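Local coordinates for protein UDP-L-Rhamnose Synthase (Acanthamoeba polyphaga mimivirus, PDB 7JID) that is a UDP-L-rhamnose synthase, an NADP-binding oxidoreductase with a Rossmann fold that probably carries out the reductive step of UDP-L-rhamnose formation, at residues A[6-11]-A[56-61]; A[36-41]-A[83-88]; A[219-224]-A[259-264]. All coordinates share one frame; numbering follows the deposited sequence. Where two conformers were deposited one is given.

Contact 1: A[6-11]-A[56-61]; sequences WLIFGN and MSFIGR. With NAP (NADP nicotinamide-adenine-dinucleotide phosphate), chain D.
F9 N gives a nearly straight hydrogen bond to M56 O (2.9 Å, 165°), almost along the C=O axis, while F9 O takes the bond from F58 N, a donor tilted 33° from the carbonyl plane. M56 N bonds in turn to L7 O. Two of the bonds lie within parallel strands of the Rossmann sheet, and the third, from F58, carries the pairing just past the strand end. On the face that holds I8 and M56, these two side chains run side by side, CD1 of I8 resting 3.7 Å from CG of M56. The extended chi2 of M56 (-172°) carries SD out to W6, where it meets the ring obliquely, 3.7 Å from CE3, as a Met-aromatic contact; W6 NE1 is bonded to E28. Farther along, I8 CG2 comes in at the edge of the F58 ring, near its plane, and helices 14-25 and 195-207 pack over this face. Past G10 and F58 the chains part beside the cofactor. I59 CG2 touches G10 N (3.6 Å) and also lies against adenine, 3.5 Å from C4A, and R61 NH1 reaches phosphate oxygen O3X of NADP at 2.8 Å. The strand bonds thus satisfy buried backbone polar groups up to the cofactor's edge, where van der Waals contact with the base gives way to a charged grip on its phosphate.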
loop_
_atom_site.group_PDB
_atom_site.type_symbol
_atom_site.label_atom_id
_atom_site.label_comp_id
_atom_site.label_asym_id
_atom_site.label_seq_id
_atom_site.Cartn_x
_atom_site.Cartn_y
_atom_site.Cartn_z
ATOM N N TRP A 6 -17.874 -21.376 6.048
ATOM C CA TRP A 6 -16.908 -20.627 5.204
ATOM C C TRP A 6 -17.445 -19.218 4.978
ATOM O O TRP A 6 -18.546 -19.076 4.353
ATOM C CB TRP A 6 -16.696 -21.334 3.872
ATOM C CG TRP A 6 -16.175 -22.738 3.932
ATOM C CD1 TRP A 6 -16.842 -23.836 4.398
ATOM C CD2 TRP A 6 -14.915 -23.222 3.437
ATOM N NE1 TRP A 6 -16.064 -24.953 4.290
ATOM C CE2 TRP A 6 -14.886 -24.620 3.652
ATOM C CE3 TRP A 6 -13.810 -22.629 2.806
ATOM C CZ2 TRP A 6 -13.800 -25.418 3.289
ATOM C CZ3 TRP A 6 -12.722 -23.412 2.494
ATOM C CH2 TRP A 6 -12.731 -24.794 2.680
ATOM N N LEU A 7 -16.736 -18.219 5.493
ATOM C CA LEU A 7 -17.099 -16.809 5.267
ATOM C C LEU A 7 -16.341 -16.318 4.025
ATOM O O LEU A 7 -15.113 -16.359 4.078
ATOM C CB LEU A 7 -16.730 -15.988 6.500
ATOM C CG LEU A 7 -16.985 -14.491 6.376
ATOM C CD1 LEU A 7 -18.459 -14.215 6.125
ATOM C CD2 LEU A 7 -16.495 -13.764 7.590
ATOM N N ILE A 8 -17.074 -15.884 3.018
ATOM C CA ILE A 8 -16.486 -15.531 1.692
ATOM C C ILE A 8 -16.650 -14.029 1.464
ATOM O O ILE A 8 -17.784 -13.558 1.279
ATOM C CB ILE A 8 -17.119 -16.357 0.556
ATOM C CG1 ILE A 8 -17.134 -17.871 0.838
ATOM C CG2 ILE A 8 -16.427 -16.028 -0.773
ATOM C CD1 ILE A 8 -15.786 -18.458 1.183
ATOM N N PHE A 9 -15.521 -13.356 1.329
ATOM C CA PHE A 9 -15.433 -11.958 0.857
ATOM C C PHE A 9 -15.261 -11.981 -0.662
ATOM O O PHE A 9 -14.459 -12.797 -1.139
ATOM C CB PHE A 9 -14.242 -11.264 1.505
ATOM C CG PHE A 9 -14.487 -10.906 2.947
ATOM C CD1 PHE A 9 -14.949 -9.652 3.317
ATOM C CD2 PHE A 9 -14.260 -11.846 3.940
ATOM C CE1 PHE A 9 -15.208 -9.360 4.645
ATOM C CE2 PHE A 9 -14.506 -11.548 5.270
ATOM C CZ PHE A 9 -14.969 -10.295 5.623
ATOM N N GLY A 10 -16.039 -11.191 -1.388
ATOM C CA GLY A 10 -16.062 -11.242 -2.858
ATOM C C GLY A 10 -16.967 -12.350 -3.375
ATOM O O GLY A 10 -16.803 -12.813 -4.530
ATOM N N ASN A 11 -17.922 -12.814 -2.558
ATOM C CA ASN A 11 -18.717 -13.995 -2.978
ATOM C C ASN A 11 -19.666 -13.675 -4.145
ATOM O O ASN A 11 -20.153 -14.636 -4.737
ATOM C CB ASN A 11 -19.457 -14.629 -1.810
ATOM C CG ASN A 11 -20.682 -13.842 -1.453
ATOM O OD1 ASN A 11 -21.807 -14.344 -1.575
ATOM N ND2 ASN A 11 -20.451 -12.623 -1.007
ATOM N N MET A 56 -12.307 -16.788 3.190
ATOM C CA MET A 56 -11.637 -16.654 1.865
ATOM C C MET A 56 -11.866 -15.257 1.317
ATOM O O MET A 56 -12.937 -14.689 1.499
ATOM C CB MET A 56 -12.116 -17.695 0.853
ATOM C CG MET A 56 -12.191 -19.125 1.407
ATOM S SD MET A 56 -12.538 -20.387 0.140
ATOM C CE MET A 56 -10.858 -20.641 -0.430
ATOM N N SER A 57 -10.852 -14.767 0.617
ATOM C CA SER A 57 -10.824 -13.436 -0.015
ATOM C C SER A 57 -10.732 -13.602 -1.541
ATOM O O SER A 57 -9.665 -14.023 -2.046
ATOM C CB SER A 57 -9.696 -12.590 0.491
ATOM O OG SER A 57 -9.713 -11.321 -0.169
ATOM N N PHE A 58 -11.785 -13.200 -2.229
ATOM C CA PHE A 58 -11.843 -13.095 -3.709
ATOM C C PHE A 58 -12.114 -11.664 -4.113
ATOM O O PHE A 58 -12.963 -11.452 -4.981
ATOM C CB PHE A 58 -12.848 -14.091 -4.272
ATOM C CG PHE A 58 -12.569 -15.495 -3.822
ATOM C CD1 PHE A 58 -11.393 -16.124 -4.180
ATOM C CD2 PHE A 58 -13.424 -16.146 -2.940
ATOM C CE1 PHE A 58 -11.077 -17.396 -3.728
ATOM C CE2 PHE A 58 -13.123 -17.433 -2.518
ATOM C CZ PHE A 58 -11.945 -18.037 -2.872
ATOM N N ILE A 59 -11.435 -10.730 -3.458
ATOM C CA ILE A 59 -11.732 -9.291 -3.644
ATOM C C ILE A 59 -10.590 -8.665 -4.441
ATOM O O ILE A 59 -9.425 -9.105 -4.366
ATOM C CB ILE A 59 -11.972 -8.519 -2.340
ATOM C CG1 ILE A 59 -10.678 -8.372 -1.536
ATOM C CG2 ILE A 59 -13.109 -9.164 -1.549
ATOM C CD1 ILE A 59 -10.799 -7.583 -0.256
ATOM N N GLY A 60 -10.928 -7.534 -5.035
ATOM C CA GLY A 60 -9.945 -6.627 -5.645
ATOM C C GLY A 60 -10.610 -5.679 -6.604
ATOM O O GLY A 60 -11.832 -5.779 -6.821
ATOM N N ARG A 61 -9.813 -4.795 -7.165
ATOM C CA ARG A 61 -10.317 -3.759 -8.087
ATOM C C ARG A 61 -9.508 -3.886 -9.363
ATOM O O ARG A 61 -8.315 -3.619 -9.326
ATOM C CB ARG A 61 -10.274 -2.379 -7.430
ATOM C CG ARG A 61 -10.991 -1.306 -8.234
ATOM C CD ARG A 61 -12.503 -1.440 -8.261
ATOM N NE ARG A 61 -13.021 -1.850 -6.968
ATOM C CZ ARG A 61 -14.207 -2.384 -6.736
ATOM N NH1 ARG A 61 -14.530 -2.784 -5.514
ATOM N NH2 ARG A 61 -15.073 -2.556 -7.725
HETATM P PA NAP D . -14.593 -9.484 -9.750
HETATM O O1A NAP D . -15.652 -10.239 -10.519
HETATM O O2A NAP D . -14.465 -8.006 -9.958
HETATM O O5B NAP D . -14.920 -9.842 -8.243
HETATM C C5B NAP D . -14.362 -9.070 -7.178
HETATM C C4B NAP D . -15.270 -8.943 -5.965
HETATM O O4B NAP D . -14.600 -8.313 -4.882
HETATM C C3B NAP D . -16.480 -8.099 -6.342
HETATM O O3B NAP D . -17.599 -8.896 -5.887
HETATM C C2B NAP D . -16.278 -6.842 -5.506
HETATM O O2B NAP D . -17.513 -6.431 -5.004
HETATM C C1B NAP D . -15.427 -7.309 -4.327
HETATM N N9A NAP D . -14.649 -6.326 -3.599
HETATM C C8A NAP D . -13.717 -5.520 -4.087
HETATM N N7A NAP D . -13.178 -4.781 -3.114
HETATM C C5A NAP D . -13.796 -5.119 -1.975
HETATM C C6A NAP D . -13.702 -4.676 -0.638
HETATM N N6A NAP D . -12.838 -3.735 -0.337
HETATM N N1A NAP D . -14.553 -5.267 0.271
HETATM C C2A NAP D . -15.397 -6.235 -0.113
HETATM N N3A NAP D . -15.566 -6.708 -1.358
HETATM C C4A NAP D . -14.749 -6.159 -2.298
HETATM O O3 NAP D . -13.089 -10.034 -9.925
HETATM P PN NAP D . -12.607 -11.585 -9.947
HETATM O O1N NAP D . -11.926 -11.638 -11.304
HETATM O O2N NAP D . -13.562 -12.574 -9.424
HETATM O O5D NAP D . -11.372 -11.483 -8.961
HETATM C C5D NAP D . -11.272 -11.758 -7.571
HETATM C C4D NAP D . -9.988 -11.052 -7.042
HETATM O O4D NAP D . -9.151 -12.034 -6.518
HETATM C C3D NAP D . -9.250 -10.434 -8.210
HETATM O O3D NAP D . -8.151 -9.544 -7.784
HETATM C C2D NAP D . -8.907 -11.809 -8.832
HETATM O O2D NAP D . -7.888 -11.887 -9.839
HETATM C C1D NAP D . -8.492 -12.630 -7.640
HETATM P P2B NAP D . -18.087 -4.984 -5.315
HETATM O O1X NAP D . -18.633 -4.966 -6.677
HETATM O O2X NAP D . -19.221 -5.024 -4.274
HETATM O O3X NAP D . -17.077 -3.856 -5.080
#

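Contact 2: A[36-41]-A[83-88]; sequences RADDES and VKDNLY. With NAP (NADP nicotinamide-adenine-dinucleotide phosphate), chain D.
The backbones come closest at D38 and Y88, whose CA atoms lie 6.0 Å apart. R36 to D39 form a type I beta turn, and D39 is the N-cap of helix 40-50. Segment 83-88 is a piece of helix 79-99 with a wider pi-type turn, in which V83 O accepts from both L87 N and Y88 N. D38 and Y88 carry much of the contact: CB of D38 lies against CD2 of Y88 (3.8 Å), and OD2 of D38 meets the aliphatic CD of K84, the two side chains crossing obliquely. Y88 OH donates to E40 OE1 at 2.7 Å, on the anti side of the carboxylate and 34° out of its plane. Chi1 of Y88 (-173°) sets CG anti to the backbone N, and the ring it carries meets D38 O at its edge, near its plane. E40 has further partners in the second subunit, salt bridges to R148 and K131 of that chain, and F145 of the same chain meets the Y88 ring. On the cofactor side, amino group N6A of adenine donates to both D38 OD1 (3.0 Å) and D85 OD1 (2.9 Å), bridging carboxylates that would otherwise tend to repel. D85 is also in a salt bridge with R61, and water 1 links its OD1 to R36 NH2. A37 N completes the reading of the base with a straight bond to N1A (172°). The R36 guanidinium lays one face over adenine C2A, while NH1 and NH2 hold phosphate oxygens O2X and O3X. A basic residue on the 2'-phosphate beside an adenine-binding turn is characteristic of NADP-binding Rossmann sites.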
loop_
_atom_site.group_PDB
_atom_site.type_symbol
_atom_site.label_atom_id
_atom_site.label_comp_id
_atom_site.label_asym_id
_atom_site.label_seq_id
_atom_site.Cartn_x
_atom_site.Cartn_y
_atom_site.Cartn_z
ATOM N N ARG A 36 -17.408 -4.741 4.224
ATOM C CA ARG A 36 -16.340 -4.351 3.273
ATOM C C ARG A 36 -15.007 -4.662 3.947
ATOM O O ARG A 36 -14.841 -4.393 5.146
ATOM C CB ARG A 36 -16.499 -2.889 2.855
ATOM C CG ARG A 36 -17.848 -2.544 2.232
ATOM C CD ARG A 36 -18.158 -3.424 1.066
ATOM N NE ARG A 36 -17.253 -3.152 -0.058
ATOM C CZ ARG A 36 -17.483 -3.598 -1.283
ATOM N NH1 ARG A 36 -18.534 -4.357 -1.520
ATOM N NH2 ARG A 36 -16.703 -3.268 -2.284
ATOM N N ALA A 37 -14.075 -5.252 3.203
ATOM C CA ALA A 37 -12.828 -5.772 3.792
ATOM C C ALA A 37 -11.998 -4.636 4.387
ATOM O O ALA A 37 -11.250 -4.908 5.287
ATOM C CB ALA A 37 -12.041 -6.556 2.793
ATOM N N ASP A 38 -12.116 -3.447 3.803
ATOM C CA ASP A 38 -11.413 -2.230 4.242
ATOM C C ASP A 38 -12.084 -1.566 5.451
ATOM O O ASP A 38 -11.553 -0.579 5.944
ATOM C CB ASP A 38 -11.289 -1.282 3.044
ATOM C CG ASP A 38 -12.647 -0.906 2.451
ATOM O OD1 ASP A 38 -13.278 -1.807 1.866
ATOM O OD2 ASP A 38 -13.059 0.248 2.663
ATOM N N ASP A 39 -13.251 -2.066 5.881
ATOM C CA ASP A 39 -13.976 -1.541 7.060
ATOM C C ASP A 39 -13.550 -2.442 8.220
ATOM O O ASP A 39 -14.303 -3.333 8.572
ATOM C CB ASP A 39 -15.478 -1.452 6.765
ATOM C CG ASP A 39 -16.283 -0.873 7.929
ATOM O OD1 ASP A 39 -15.676 -0.673 8.996
ATOM O OD2 ASP A 39 -17.518 -0.683 7.746
ATOM N N GLU A 40 -12.332 -2.285 8.710
ATOM C CA GLU A 40 -11.720 -3.276 9.631
ATOM C C GLU A 40 -12.640 -3.497 10.837
ATOM O O GLU A 40 -12.747 -4.613 11.306
ATOM C CB GLU A 40 -10.298 -2.900 10.049
ATOM C CG GLU A 40 -10.138 -1.618 10.853
ATOM C CD GLU A 40 -10.572 -0.398 10.071
ATOM O OE1 GLU A 40 -10.098 -0.192 8.920
ATOM O OE2 GLU A 40 -11.457 0.305 10.591
ATOM N N SER A 41 -13.298 -2.479 11.363
ATOM C CA SER A 41 -14.156 -2.689 12.557
ATOM C C SER A 41 -15.385 -3.537 12.185
ATOM O O SER A 41 -15.756 -4.408 13.006
ATOM C CB SER A 41 -14.492 -1.372 13.239
ATOM O OG SER A 41 -15.072 -0.452 12.324
ATOM N N VAL A 83 -5.405 0.973 -3.763
ATOM C CA VAL A 83 -4.782 0.541 -2.480
ATOM C C VAL A 83 -5.880 -0.029 -1.579
ATOM O O VAL A 83 -5.627 -1.004 -0.876
ATOM C CB VAL A 83 -4.022 1.707 -1.832
ATOM C CG1 VAL A 83 -3.384 1.246 -0.534
ATOM C CG2 VAL A 83 -2.949 2.190 -2.794
ATOM N N LYS A 84 -7.074 0.573 -1.577
ATOM C CA LYS A 84 -8.171 0.142 -0.680
ATOM C C LYS A 84 -8.466 -1.348 -0.947
ATOM O O LYS A 84 -8.583 -2.161 0.029
ATOM C CB LYS A 84 -9.437 0.958 -0.954
ATOM C CG LYS A 84 -10.631 0.559 -0.094
ATOM C CD LYS A 84 -11.977 1.051 -0.600
ATOM C CE LYS A 84 -12.032 2.534 -0.810
ATOM N NZ LYS A 84 -13.256 2.807 -1.610
ATOM N N ASP A 85 -8.721 -1.714 -2.201
ATOM C CA ASP A 85 -9.283 -3.035 -2.522
ATOM C C ASP A 85 -8.175 -4.053 -2.714
ATOM O O ASP A 85 -8.449 -5.239 -2.522
ATOM C CB ASP A 85 -10.237 -2.933 -3.717
ATOM C CG ASP A 85 -11.457 -2.056 -3.468
ATOM O OD1 ASP A 85 -11.866 -1.887 -2.291
ATOM O OD2 ASP A 85 -12.029 -1.546 -4.483
ATOM N N ASN A 86 -7.006 -3.626 -3.220
ATOM C CA ASN A 86 -5.961 -4.553 -3.695
ATOM C C ASN A 86 -4.847 -4.694 -2.649
ATOM O O ASN A 86 -3.999 -5.575 -2.877
ATOM C CB ASN A 86 -5.361 -4.084 -5.024
ATOM C CG ASN A 86 -6.369 -4.178 -6.137
ATOM O OD1 ASN A 86 -7.177 -5.100 -6.160
ATOM N ND2 ASN A 86 -6.222 -3.309 -7.152
ATOM N N LEU A 87 -4.848 -3.869 -1.585
ATOM C CA LEU A 87 -3.852 -4.023 -0.501
ATOM C C LEU A 87 -4.545 -3.894 0.849
ATOM O O LEU A 87 -4.425 -4.831 1.690
ATOM C CB LEU A 87 -2.744 -2.988 -0.690
ATOM C CG LEU A 87 -1.537 -3.137 0.229
ATOM C CD1 LEU A 87 -0.314 -2.570 -0.464
ATOM C CD2 LEU A 87 -1.782 -2.448 1.564
ATOM N N TYR A 88 -5.110 -2.724 1.163
ATOM C CA TYR A 88 -5.626 -2.488 2.525
ATOM C C TYR A 88 -6.655 -3.538 2.951
ATOM O O TYR A 88 -6.503 -4.106 4.090
ATOM C CB TYR A 88 -6.143 -1.060 2.697
ATOM C CG TYR A 88 -6.523 -0.747 4.126
ATOM C CD1 TYR A 88 -5.546 -0.621 5.107
ATOM C CD2 TYR A 88 -7.837 -0.721 4.522
ATOM C CE1 TYR A 88 -5.874 -0.385 6.431
ATOM C CE2 TYR A 88 -8.183 -0.478 5.852
ATOM C CZ TYR A 88 -7.197 -0.345 6.818
ATOM O OH TYR A 88 -7.537 -0.184 8.130
HETATM P PA NAP D . -14.593 -9.484 -9.750
HETATM O O1A NAP D . -15.652 -10.239 -10.519
HETATM O O2A NAP D . -14.465 -8.006 -9.958
HETATM O O5B NAP D . -14.920 -9.842 -8.243
HETATM C C5B NAP D . -14.362 -9.070 -7.178
HETATM C C4B NAP D . -15.270 -8.943 -5.965
HETATM O O4B NAP D . -14.600 -8.313 -4.882
HETATM C C3B NAP D . -16.480 -8.099 -6.342
HETATM O O3B NAP D . -17.599 -8.896 -5.887
HETATM C C2B NAP D . -16.278 -6.842 -5.506
HETATM O O2B NAP D . -17.513 -6.431 -5.004
HETATM C C1B NAP D . -15.427 -7.309 -4.327
HETATM N N9A NAP D . -14.649 -6.326 -3.599
HETATM C C8A NAP D . -13.717 -5.520 -4.087
HETATM N N7A NAP D . -13.178 -4.781 -3.114
HETATM C C5A NAP D . -13.796 -5.119 -1.975
HETATM C C6A NAP D . -13.702 -4.676 -0.638
HETATM N N6A NAP D . -12.838 -3.735 -0.337
HETATM N N1A NAP D . -14.553 -5.267 0.271
HETATM C C2A NAP D . -15.397 -6.235 -0.113
HETATM N N3A NAP D . -15.566 -6.708 -1.358
HETATM C C4A NAP D . -14.749 -6.159 -2.298
HETATM O O3 NAP D . -13.089 -10.034 -9.925
HETATM P PN NAP D . -12.607 -11.585 -9.947
HETATM O O1N NAP D . -11.926 -11.638 -11.304
HETATM O O2N NAP D . -13.562 -12.574 -9.424
HETATM O O5D NAP D . -11.372 -11.483 -8.961
HETATM C C5D NAP D . -11.272 -11.758 -7.571
HETATM C C4D NAP D . -9.988 -11.052 -7.042
HETATM O O4D NAP D . -9.151 -12.034 -6.518
HETATM C C3D NAP D . -9.250 -10.434 -8.210
HETATM O O3D NAP D . -8.151 -9.544 -7.784
HETATM C C2D NAP D . -8.907 -11.809 -8.832
HETATM O O2D NAP D . -7.888 -11.887 -9.839
HETATM C C1D NAP D . -8.492 -12.630 -7.640
HETATM P P2B NAP D . -18.087 -4.984 -5.315
HETATM O O1X NAP D . -18.633 -4.966 -6.677
HETATM O O2X NAP D . -19.221 -5.024 -4.274
HETATM O O3X NAP D . -17.077 -3.856 -5.080
HETATM O O HOH W 1 -14.456 -1.389 -2.370
#

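Contact 3: A[219-224]-A[259-264]; sequences PGLVSH and NNLLNT. With AWU ([[(2~{R},3~{S},4~{R},5~{R})-5-[2,4-bis(oxidanylidene)pyrimidin-1-yl]-3,4-bis(oxidanyl)oxolan-2-yl]methoxy-oxidanyl-phosphoryl] [(2~{R},3~{R},4~{R},5~{R},6~{S})-6-methyl-3,4,5-tris(oxidanyl)oxan-2-yl] hydrogen phosphate), chain C.
L221 and L261 cross at about a right angle, CD2 of L221 meeting CD1 of L261 at 3.7 Å. Chi1 of L261 (170°) sets CG anti to the backbone N, and from there CD1 reaches both CD2 and CG of L221. L221 CD2 also touches N260 O. Farther along the two loops, which run roughly antiparallel, P219 and T264 repeat the right-angle crossing, with CG of the proline ring 3.8 Å from T264 OG1. T264 OG1 is bonded to Q268 and accepts from water 2 at 2.7 Å. The same water donates to L262 O at 2.8 Å and receives a weak bond from G220 N, so it bridges the loops, weakly on the G220 side, where their backbones do not bond directly. At the far end H224 turns its ring edge to the nucleotide sugar, NE2 lying 2.8 Å from ribose hydroxyl O3C in a hydrogen bond. S223 caps helix 224-234 just before it, and E226 accepts in return from S223 N, as in a capping box. The contact thus joins two loops of the part of the fold that holds the nucleotide sugar, and the histidine at a helix start on the ribose belongs to the UDP-sugar pocket.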
loop_
_atom_site.group_PDB
_atom_site.type_symbol
_atom_site.label_atom_id
_atom_site.label_comp_id
_atom_site.label_asym_id
_atom_site.label_seq_id
_atom_site.Cartn_x
_atom_site.Cartn_y
_atom_site.Cartn_z
ATOM N N PRO A 219 1.082 -26.097 -14.472
ATOM C CA PRO A 219 2.491 -26.186 -14.850
ATOM C C PRO A 219 2.733 -25.790 -16.315
ATOM O O PRO A 219 1.919 -26.157 -17.191
ATOM C CB PRO A 219 2.843 -27.632 -14.568
ATOM C CG PRO A 219 1.963 -27.958 -13.400
ATOM C CD PRO A 219 0.618 -27.271 -13.698
ATOM N N GLY A 220 3.836 -25.079 -16.549
ATOM C CA GLY A 220 4.293 -24.762 -17.905
ATOM C C GLY A 220 3.691 -23.492 -18.483
ATOM O O GLY A 220 3.050 -22.686 -17.783
ATOM N N LEU A 221 4.049 -23.244 -19.735
ATOM C CA LEU A 221 3.740 -22.014 -20.485
ATOM C C LEU A 221 2.868 -22.287 -21.681
ATOM O O LEU A 221 3.048 -23.326 -22.349
ATOM C CB LEU A 221 5.072 -21.423 -20.957
ATOM C CG LEU A 221 6.003 -20.885 -19.883
ATOM C CD1 LEU A 221 7.343 -20.494 -20.517
ATOM C CD2 LEU A 221 5.355 -19.722 -19.117
ATOM N N VAL A 222 1.970 -21.368 -21.966
ATOM C CA VAL A 222 1.164 -21.366 -23.193
ATOM C C VAL A 222 1.124 -19.939 -23.700
ATOM O O VAL A 222 1.138 -18.979 -22.911
ATOM C CB VAL A 222 -0.243 -21.937 -22.959
ATOM C CG1 VAL A 222 -1.094 -21.006 -22.092
ATOM C CG2 VAL A 222 -0.886 -22.319 -24.277
ATOM N N SER A 223 1.032 -19.789 -25.002
ATOM C CA SER A 223 0.892 -18.449 -25.620
ATOM C C SER A 223 -0.524 -18.237 -26.107
ATOM O O SER A 223 -1.259 -19.195 -26.346
ATOM C CB SER A 223 1.840 -18.226 -26.759
ATOM O OG SER A 223 1.459 -19.042 -27.843
ATOM N N HIS A 224 -0.823 -16.985 -26.344
ATOM C CA HIS A 224 -2.112 -16.573 -26.952
ATOM C C HIS A 224 -2.245 -17.300 -28.295
ATOM O O HIS A 224 -3.331 -17.779 -28.615
ATOM C CB HIS A 224 -2.150 -15.062 -27.118
ATOM C CG HIS A 224 -1.786 -14.251 -25.921
ATOM N ND1 HIS A 224 -0.567 -14.397 -25.253
ATOM C CD2 HIS A 224 -2.452 -13.272 -25.286
ATOM C CE1 HIS A 224 -0.516 -13.511 -24.270
ATOM N NE2 HIS A 224 -1.656 -12.842 -24.257
ATOM N N ASN A 259 4.350 -10.537 -18.014
ATOM C CA ASN A 259 4.573 -11.787 -18.786
ATOM C C ASN A 259 5.625 -12.593 -18.049
ATOM O O ASN A 259 6.744 -12.055 -17.903
ATOM C CB ASN A 259 5.027 -11.506 -20.225
ATOM C CG ASN A 259 3.931 -10.849 -21.018
ATOM O OD1 ASN A 259 3.022 -11.496 -21.488
ATOM N ND2 ASN A 259 4.011 -9.530 -21.160
ATOM N N ASN A 260 5.348 -13.844 -17.671
ATOM C CA ASN A 260 6.328 -14.610 -16.867
ATOM C C ASN A 260 6.000 -16.108 -16.932
ATOM O O ASN A 260 4.900 -16.485 -17.346
ATOM C CB ASN A 260 6.412 -14.047 -15.454
ATOM C CG ASN A 260 5.167 -14.323 -14.630
ATOM O OD1 ASN A 260 4.767 -15.469 -14.532
ATOM N ND2 ASN A 260 4.646 -13.270 -14.025
ATOM N N LEU A 261 6.966 -16.881 -16.478
ATOM C CA LEU A 261 6.804 -18.253 -15.946
ATOM C C LEU A 261 6.868 -18.211 -14.433
ATOM O O LEU A 261 7.864 -17.640 -13.893
ATOM C CB LEU A 261 7.943 -19.135 -16.462
ATOM C CG LEU A 261 8.075 -20.529 -15.837
ATOM C CD1 LEU A 261 6.889 -21.403 -16.195
ATOM C CD2 LEU A 261 9.378 -21.206 -16.271
ATOM N N LEU A 262 5.899 -18.840 -13.782
ATOM C CA LEU A 262 5.995 -19.175 -12.344
ATOM C C LEU A 262 6.505 -20.599 -12.193
ATOM O O LEU A 262 6.022 -21.505 -12.878
ATOM C CB LEU A 262 4.639 -19.027 -11.648
ATOM C CG LEU A 262 3.965 -17.662 -11.740
ATOM C CD1 LEU A 262 2.568 -17.792 -11.095
ATOM C CD2 LEU A 262 4.820 -16.558 -11.160
ATOM N N ASN A 263 7.489 -20.755 -11.307
ATOM C CA ASN A 263 7.922 -22.095 -10.870
ATOM C C ASN A 263 6.826 -22.697 -9.989
ATOM O O ASN A 263 6.516 -22.061 -8.958
ATOM C CB ASN A 263 9.254 -21.987 -10.152
ATOM C CG ASN A 263 9.819 -23.321 -9.745
ATOM O OD1 ASN A 263 9.105 -24.191 -9.284
ATOM N ND2 ASN A 263 11.144 -23.424 -9.741
ATOM N N THR A 264 6.253 -23.815 -10.411
ATOM C CA THR A 264 5.160 -24.427 -9.622
ATOM C C THR A 264 5.619 -25.707 -8.929
ATOM O O THR A 264 4.767 -26.482 -8.616
ATOM C CB THR A 264 3.926 -24.634 -10.480
ATOM O OG1 THR A 264 4.252 -25.458 -11.590
ATOM C CG2 THR A 264 3.314 -23.321 -10.909
HETATM P PA AWU C . -6.236 -7.754 -20.261
HETATM O O1A AWU C . -5.849 -6.327 -20.366
HETATM O O2A AWU C . -7.567 -8.186 -20.852
HETATM O O3A AWU C . -6.423 -8.378 -18.767
HETATM P PB AWU C . -5.734 -7.830 -17.373
HETATM O O1B AWU C . -4.201 -7.621 -17.438
HETATM O O2B AWU C . -6.617 -6.686 -16.825
HETATM O O3B AWU C . -5.950 -9.163 -16.516
HETATM C "C5'" AWU C . -5.812 -9.630 -12.924
HETATM O "O5'" AWU C . -6.281 -9.510 -14.253
HETATM C "C4'" AWU C . -5.024 -10.920 -12.775
HETATM O "O4'" AWU C . -4.378 -11.006 -11.486
HETATM C "C3'" AWU C . -3.971 -10.962 -13.833
HETATM O "O3'" AWU C . -3.455 -12.267 -13.871
HETATM C "C2'" AWU C . -4.516 -10.708 -15.234
HETATM C "C1'" AWU C . -5.384 -9.529 -15.282
HETATM N N1 AWU C . -4.081 -8.333 -24.949
HETATM C C2 AWU C . -3.932 -8.446 -26.321
HETATM O O2 AWU C . -3.378 -9.454 -26.806
HETATM N N3 AWU C . -4.525 -7.504 -27.120
HETATM C C4 AWU C . -5.117 -6.393 -26.606
HETATM O O4 AWU C . -5.669 -5.571 -27.427
HETATM C C5 AWU C . -5.284 -6.291 -25.224
HETATM C C6 AWU C . -4.667 -7.215 -24.387
HETATM C C1C AWU C . -3.474 -9.345 -24.039
HETATM C C2C AWU C . -2.635 -8.811 -22.878
HETATM C C3C AWU C . -2.797 -9.939 -21.828
HETATM C C4C AWU C . -4.180 -10.421 -22.126
HETATM C C5C AWU C . -5.236 -10.034 -21.112
HETATM C "C6'" AWU C . -7.076 -9.611 -12.067
HETATM O "O2'" AWU C . -5.375 -11.780 -15.562
HETATM O O2C AWU C . -1.302 -8.688 -23.305
HETATM O O3C AWU C . -1.926 -11.020 -22.110
HETATM O O4C AWU C . -4.602 -9.857 -23.360
HETATM O O5C AWU C . -5.098 -8.610 -20.904
HETATM O O HOH W 2 5.230 -24.011 -13.695
#

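From the N terminus, strand 5-9 opens contact 1, and the chain passes through helix 14-25 and strand 29-32 to the turn at 36-41, which opens contact 2. Strand 54-57 then closes contact 1, and only later does helix 79-99 close contact 2, so the two loops cross. They also touch: R61 N probably bonds to N86 OD1, and I59 packs on A37, which brings two neighbouring strands of the sheet, the adenine-binding turn and helix 79-99 around one NADP. Contact 3 follows in series, on the opposite side of the chain's centre, its centre about 26 Å from that of contact 1, and ties together two loops near the bound nucleotide sugar.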